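PDB 6TNJ: minor fimbrium subunit Mfa5 from Porphyromonas gingivalis ATCC 33277, which serves as an accessory subunit of the minor fimbriae, the surface pili that mediate biofilm formation and adhesion to host cells and other oral bacteria. Local coordinates for residues L115-L120 against N256-T261; G245-D250 against T270-N275. All coordinates share one frame; numbering follows the deposited sequence. Where two conformers were deposited one is given.

How the contacts relate
Contact 1 lies near the centre of the chain and is largely buried, whereas contact 2 runs from the same sheet out to partly exposed loops; the centres of the two contacts lie about 11 Å apart. Helix 252-259 packs its C-terminal part on strand 110-117 in contact 1 and connects, in sequence, the two strands paired in contact 2, 240-246 and 268-271. Strands 110-117 and 240-246 are sheet neighbours. Contact 1 is carried by leucine methyl groups beside a calcium site; contact 2 relies on backbone hydrogen bonds and a tyrosine-proline packing. Arg-28 ties them together, forming salt bridges with Asp-118 in contact 1 and Asp-247 in contact 2.

Contact 1 of 2, residues L115-L120 against N256-T261; sequences LMSDGL and NSLKLT. With CA (calcium ion), chain C.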
loop_
_atom_site.group_PDB
_atom_site.type_symbol
_atom_site.label_atom_id
_atom_site.label_comp_id
_atom_site.label_asym_id
_atom_site.label_seq_id
_atom_site.Cartn_x
_atom_site.Cartn_y
_atom_site.Cartn_z
ATOM N N LEU A 115 5.098 2.826 -2.819
ATOM C CA LEU A 115 4.395 1.675 -2.292
ATOM C C LEU A 115 4.678 0.475 -3.180
ATOM O O LEU A 115 4.484 0.531 -4.391
ATOM C CB LEU A 115 2.887 1.927 -2.233
ATOM C CG LEU A 115 2.059 0.704 -1.830
ATOM C CD1 LEU A 115 2.404 0.265 -0.402
ATOM C CD2 LEU A 115 0.558 0.961 -1.985
ATOM N N MET A 116 5.086 -0.620 -2.575
ATOM C CA MET A 116 5.295 -1.854 -3.297
ATOM C C MET A 116 4.525 -2.955 -2.588
ATOM O O MET A 116 4.697 -3.130 -1.380
ATOM C CB MET A 116 6.790 -2.154 -3.340
ATOM C CG MET A 116 7.172 -3.404 -4.027
ATOM S SD MET A 116 8.945 -3.689 -3.797
ATOM C CE MET A 116 8.893 -5.433 -4.084
ATOM N N SER A 117 3.680 -3.675 -3.324
ATOM C CA SER A 117 2.895 -4.773 -2.781
ATOM C C SER A 117 2.716 -5.867 -3.828
ATOM O O SER A 117 2.549 -5.584 -5.020
ATOM C CB SER A 117 1.535 -4.279 -2.286
ATOM O OG SER A 117 0.721 -5.359 -1.876
ATOM N N ASP A 118 2.762 -7.125 -3.370
ATOM C CA ASP A 118 2.575 -8.293 -4.219
ATOM C C ASP A 118 1.216 -8.949 -4.006
ATOM O O ASP A 118 1.046 -10.127 -4.326
ATOM C CB ASP A 118 3.696 -9.319 -3.984
ATOM C CG ASP A 118 3.567 -10.038 -2.666
ATOM O OD1 ASP A 118 2.997 -9.460 -1.719
ATOM O OD2 ASP A 118 4.020 -11.188 -2.575
ATOM N N GLY A 119 0.232 -8.228 -3.493
ATOM C CA GLY A 119 -1.029 -8.927 -3.303
ATOM C C GLY A 119 -2.167 -8.012 -2.932
ATOM O O GLY A 119 -2.022 -6.793 -2.855
ATOM N N LEU A 120 -3.318 -8.635 -2.720
ATOM C CA LEU A 120 -4.483 -7.918 -2.226
ATOM C C LEU A 120 -4.274 -7.492 -0.792
ATOM O O LEU A 120 -3.748 -8.261 0.016
ATOM C CB LEU A 120 -5.706 -8.816 -2.239
ATOM C CG LEU A 120 -6.150 -9.489 -3.519
ATOM C CD1 LEU A 120 -7.327 -10.369 -3.222
ATOM C CD2 LEU A 120 -6.512 -8.429 -4.459
ATOM N N ASN A 256 -5.582 -3.640 -10.420
ATOM C CA ASN A 256 -6.365 -2.412 -10.459
ATOM C C ASN A 256 -6.447 -1.760 -9.086
ATOM O O ASN A 256 -6.472 -0.537 -8.981
ATOM C CB ASN A 256 -7.759 -2.709 -11.026
ATOM C CG ASN A 256 -7.709 -3.128 -12.493
ATOM O OD1 ASN A 256 -6.637 -3.219 -13.067
ATOM N ND2 ASN A 256 -8.869 -3.388 -13.097
ATOM N N SER A 257 -6.508 -2.556 -8.027
ATOM C CA SER A 257 -6.559 -1.977 -6.686
ATOM C C SER A 257 -5.277 -1.222 -6.362
ATOM O O SER A 257 -5.321 -0.149 -5.749
ATOM C CB SER A 257 -6.792 -3.066 -5.654
ATOM O OG SER A 257 -8.098 -3.578 -5.757
ATOM N N LEU A 258 -4.118 -1.766 -6.768
ATOM C CA LEU A 258 -2.862 -1.061 -6.521
ATOM C C LEU A 258 -2.670 0.099 -7.492
ATOM O O LEU A 258 -2.168 1.154 -7.087
ATOM C CB LEU A 258 -1.678 -2.038 -6.563
ATOM C CG LEU A 258 -1.579 -2.865 -5.270
ATOM C CD1 LEU A 258 -0.710 -4.107 -5.425
ATOM C CD2 LEU A 258 -1.062 -2.038 -4.093
ATOM N N LYS A 259 -3.142 -0.040 -8.734
ATOM C CA LYS A 259 -3.025 1.045 -9.698
ATOM C C LYS A 259 -3.673 2.322 -9.168
ATOM O O LYS A 259 -3.132 3.418 -9.329
ATOM C CB LYS A 259 -3.658 0.639 -11.036
ATOM C CG LYS A 259 -3.484 1.654 -12.123
ATOM C CD LYS A 259 -4.118 1.236 -13.455
ATOM C CE LYS A 259 -3.737 -0.155 -13.926
ATOM N NZ LYS A 259 -4.221 -0.363 -15.340
ATOM N N LEU A 260 -4.814 2.193 -8.493
ATOM C CA LEU A 260 -5.555 3.347 -8.013
ATOM C C LEU A 260 -4.915 4.012 -6.799
ATOM O O LEU A 260 -5.273 5.150 -6.482
ATOM C CB LEU A 260 -6.991 2.929 -7.702
ATOM C CG LEU A 260 -7.808 2.623 -8.959
ATOM C CD1 LEU A 260 -9.153 2.000 -8.560
ATOM C CD2 LEU A 260 -8.032 3.861 -9.849
ATOM N N THR A 261 -3.988 3.349 -6.109
ATOM C CA THR A 261 -3.266 4.040 -5.028
ATOM C C THR A 261 -2.258 5.043 -5.564
ATOM O O THR A 261 -1.874 5.967 -4.838
ATOM C CB THR A 261 -2.507 3.070 -4.103
ATOM O OG1 THR A 261 -1.419 2.438 -4.810
ATOM C CG2 THR A 261 -3.397 2.026 -3.521
HETATM CA CA CA C . 1.344 -10.607 -0.473
HETATM O O HOH W 1 -0.055 -12.104 -2.444
HETATM O O HOH W 2 0.459 -8.912 -0.316
HETATM O O HOH W 3 -0.505 -11.825 0.004
#
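A leucine methyl packs against two backbone carbonyl oxygens: Leu-258 places CD1 3.6 Å from Ser-117 O and also near Gly-119 O, the residues flanking calcium-binding Asp-118. This piece of Mfa5 holds its von Willebrand factor type A domain, and the contact brings the C-terminal part of helix 252-259 against the end of central strand 110-117, where the chain leaves the sheet for the metal site. Leu-258 has CG anti to its carbonyl carbon (chi1 -77°), directing both methyls toward the strand; they approach Ser-117 CB from the same side, CD1 and CD2 each at 3.9 Å. CD2 goes on to meet Leu-115 CD2 at 4.0 Å, the two leucine side chains crossing at about a right angle. Ser-117 OG is held by a hydrogen bond with Asp-16 and a weak one from Gly-119 N, so the hydroxyl has polar partners while its CB packs against leucine. Asp-118 points away from the helix and binds calcium through OD1 at 2.4 Å; Ser-20 supplies another ligand, consistent with the metal ion-dependent adhesion site of this family, and Arg-28 forms a salt bridge with OD2. The same Leu-115 CD2 also lies 3.8 Å from Thr-261 OG1. That hydroxyl also pairs with Thr-243 and donates to Leu-258 O at 2.7 Å, in the carbonyl plane and on a lone pair, while Thr-261 N donates to the same oxygen.

Contact 2 of 2, residues G245-D250 against T270-N275; sequences GYDLGD and TATPAN
Tyr-246 lies obliquely against Pro-273, reaching along the neighbouring segment so that its OH comes 3.4 Å from Pro-273 CA and its CE1 4.0 Å from Pro-273 CD. Its CG is anti to the backbone N (chi1 -169°), which extends the ring from the strand end past Ala-271 toward the proline. The Thr-272 carbonyl oxygen meets the ring at its edge, in plane, and the phenol oxygen is hydrogen-bonded with Arg-28 O. At the CD corner of the proline stands Asp-247, whose side chain crosses that of Pro-273 at about a right angle, CG standing 3.8 Å from Pro-273 CD. Asp-247 OD2 forms a salt bridge with Arg-28 NE, so both polar ends that border the proline are engaged by the same arginine. The two backbones are parallel neighbours: strand 240-246 and strand 268-271, the latter outermost in the sheet, are the two strands of a beta-alpha-beta unit connected through helix 252-259. Ala-271 N donates to Gly-245 O at 3.1 Å, and Asp-247 N donates to Ala-271 O at 2.7 Å. Ala-271 and Tyr-246 face the same side of the sheet, where both touch Leu-276 of helix 276-290. Asp-247 then adopts a left-handed backbone conformation as its chain leaves the strand. On the opposing segment Thr-272 and Asn-275 clasp each other just before that helix: Asn-275 N donates to Thr-272 OG1 at 3.2 Å, an ST motif, while Thr-272 N donates to Asn-275 OD1 at 2.8 Å from above the plane of the amide.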
loop_
_atom_site.group_PDB
_atom_site.type_symbol
_atom_site.label_atom_id
_atom_site.label_comp_id
_atom_site.label_asym_id
_atom_site.label_seq_id
_atom_site.Cartn_x
_atom_site.Cartn_y
_atom_site.Cartn_z
ATOM N N GLY A 245 3.016 -2.657 -8.482
ATOM C CA GLY A 245 2.279 -3.899 -8.408
ATOM C C GLY A 245 3.229 -5.051 -8.689
ATOM O O GLY A 245 3.618 -5.268 -9.842
ATOM N N TYR A 246 3.580 -5.819 -7.669
ATOM C CA TYR A 246 4.703 -6.760 -7.739
ATOM C C TYR A 246 4.247 -8.203 -7.941
ATOM O O TYR A 246 3.597 -8.785 -7.068
ATOM C CB TYR A 246 5.512 -6.627 -6.456
ATOM C CG TYR A 246 6.868 -7.319 -6.419
ATOM C CD1 TYR A 246 7.677 -7.345 -7.534
ATOM C CD2 TYR A 246 7.341 -7.904 -5.246
ATOM C CE1 TYR A 246 8.908 -7.933 -7.504
ATOM C CE2 TYR A 246 8.601 -8.492 -5.192
ATOM C CZ TYR A 246 9.365 -8.498 -6.343
ATOM O OH TYR A 246 10.601 -9.069 -6.348
ATOM N N ASP A 247 4.583 -8.771 -9.109
ATOM C CA ASP A 247 4.361 -10.185 -9.440
ATOM C C ASP A 247 2.895 -10.565 -9.296
ATOM O O ASP A 247 2.558 -11.611 -8.746
ATOM C CB ASP A 247 5.231 -11.103 -8.575
ATOM C CG ASP A 247 5.653 -12.381 -9.283
ATOM O OD1 ASP A 247 5.511 -12.492 -10.534
ATOM O OD2 ASP A 247 6.134 -13.288 -8.571
ATOM N N LEU A 248 2.007 -9.707 -9.791
ATOM C CA LEU A 248 0.579 -9.918 -9.598
ATOM C C LEU A 248 -0.043 -10.896 -10.588
ATOM O O LEU A 248 -1.230 -11.190 -10.473
ATOM C CB LEU A 248 -0.132 -8.567 -9.663
ATOM C CG LEU A 248 0.398 -7.521 -8.672
ATOM C CD1 LEU A 248 -0.415 -6.259 -8.798
ATOM C CD2 LEU A 248 0.327 -8.081 -7.266
ATOM N N GLY A 249 0.713 -11.428 -11.549
ATOM C CA GLY A 249 0.193 -12.568 -12.319
ATOM C C GLY A 249 -1.152 -12.399 -13.006
ATOM O O GLY A 249 -1.954 -13.348 -13.030
ATOM N N ASP A 250 -1.391 -11.219 -13.605
ATOM C CA ASP A 250 -2.597 -10.867 -14.388
ATOM C C ASP A 250 -3.891 -11.059 -13.589
ATOM O O ASP A 250 -4.925 -11.411 -14.150
ATOM C CB ASP A 250 -2.688 -11.627 -15.721
ATOM C CG ASP A 250 -1.690 -11.102 -16.769
ATOM O OD1 ASP A 250 -1.999 -10.117 -17.490
ATOM O OD2 ASP A 250 -0.595 -11.671 -16.845
ATOM N N THR A 270 3.971 -2.327 -13.240
ATOM C CA THR A 270 3.809 -3.769 -13.084
ATOM C C THR A 270 5.179 -4.420 -13.228
ATOM O O THR A 270 5.788 -4.364 -14.302
ATOM C CB THR A 270 2.832 -4.341 -14.115
ATOM O OG1 THR A 270 3.278 -4.032 -15.438
ATOM C CG2 THR A 270 1.462 -3.761 -13.904
ATOM N N ALA A 271 5.647 -5.062 -12.162
ATOM C CA ALA A 271 6.989 -5.603 -12.146
ATOM C C ALA A 271 6.997 -7.042 -11.682
ATOM O O ALA A 271 6.118 -7.490 -10.938
ATOM C CB ALA A 271 7.908 -4.787 -11.230
ATOM N N THR A 272 8.006 -7.764 -12.153
ATOM C CA THR A 272 8.381 -9.088 -11.702
ATOM C C THR A 272 9.681 -8.976 -10.935
ATOM O O THR A 272 10.377 -7.955 -11.019
ATOM C CB THR A 272 8.582 -10.047 -12.886
ATOM O OG1 THR A 272 9.660 -9.569 -13.678
ATOM C CG2 THR A 272 7.327 -10.134 -13.753
ATOM N N PRO A 273 10.062 -10.004 -10.189
ATOM C CA PRO A 273 11.399 -9.987 -9.567
ATOM C C PRO A 273 12.491 -9.728 -10.569
ATOM O O PRO A 273 13.428 -8.974 -10.288
ATOM C CB PRO A 273 11.515 -11.379 -8.948
ATOM C CG PRO A 273 10.083 -11.770 -8.674
ATOM C CD PRO A 273 9.275 -11.187 -9.794
ATOM N N ALA A 274 12.353 -10.304 -11.767
ATOM C CA ALA A 274 13.364 -10.148 -12.805
ATOM C C ALA A 274 13.508 -8.711 -13.282
ATOM O O ALA A 274 14.615 -8.298 -13.644
ATOM C CB ALA A 274 13.041 -11.058 -13.994
ATOM N N ASN A 275 12.422 -7.933 -13.327
ATOM C CA ASN A 275 12.522 -6.567 -13.841
ATOM C C ASN A 275 12.222 -5.481 -12.806
ATOM O O ASN A 275 12.097 -4.303 -13.172
ATOM C CB ASN A 275 11.634 -6.395 -15.092
ATOM C CG ASN A 275 10.148 -6.422 -14.799
ATOM O OD1 ASN A 275 9.720 -6.201 -13.680
ATOM N ND2 ASN A 275 9.353 -6.679 -15.837
#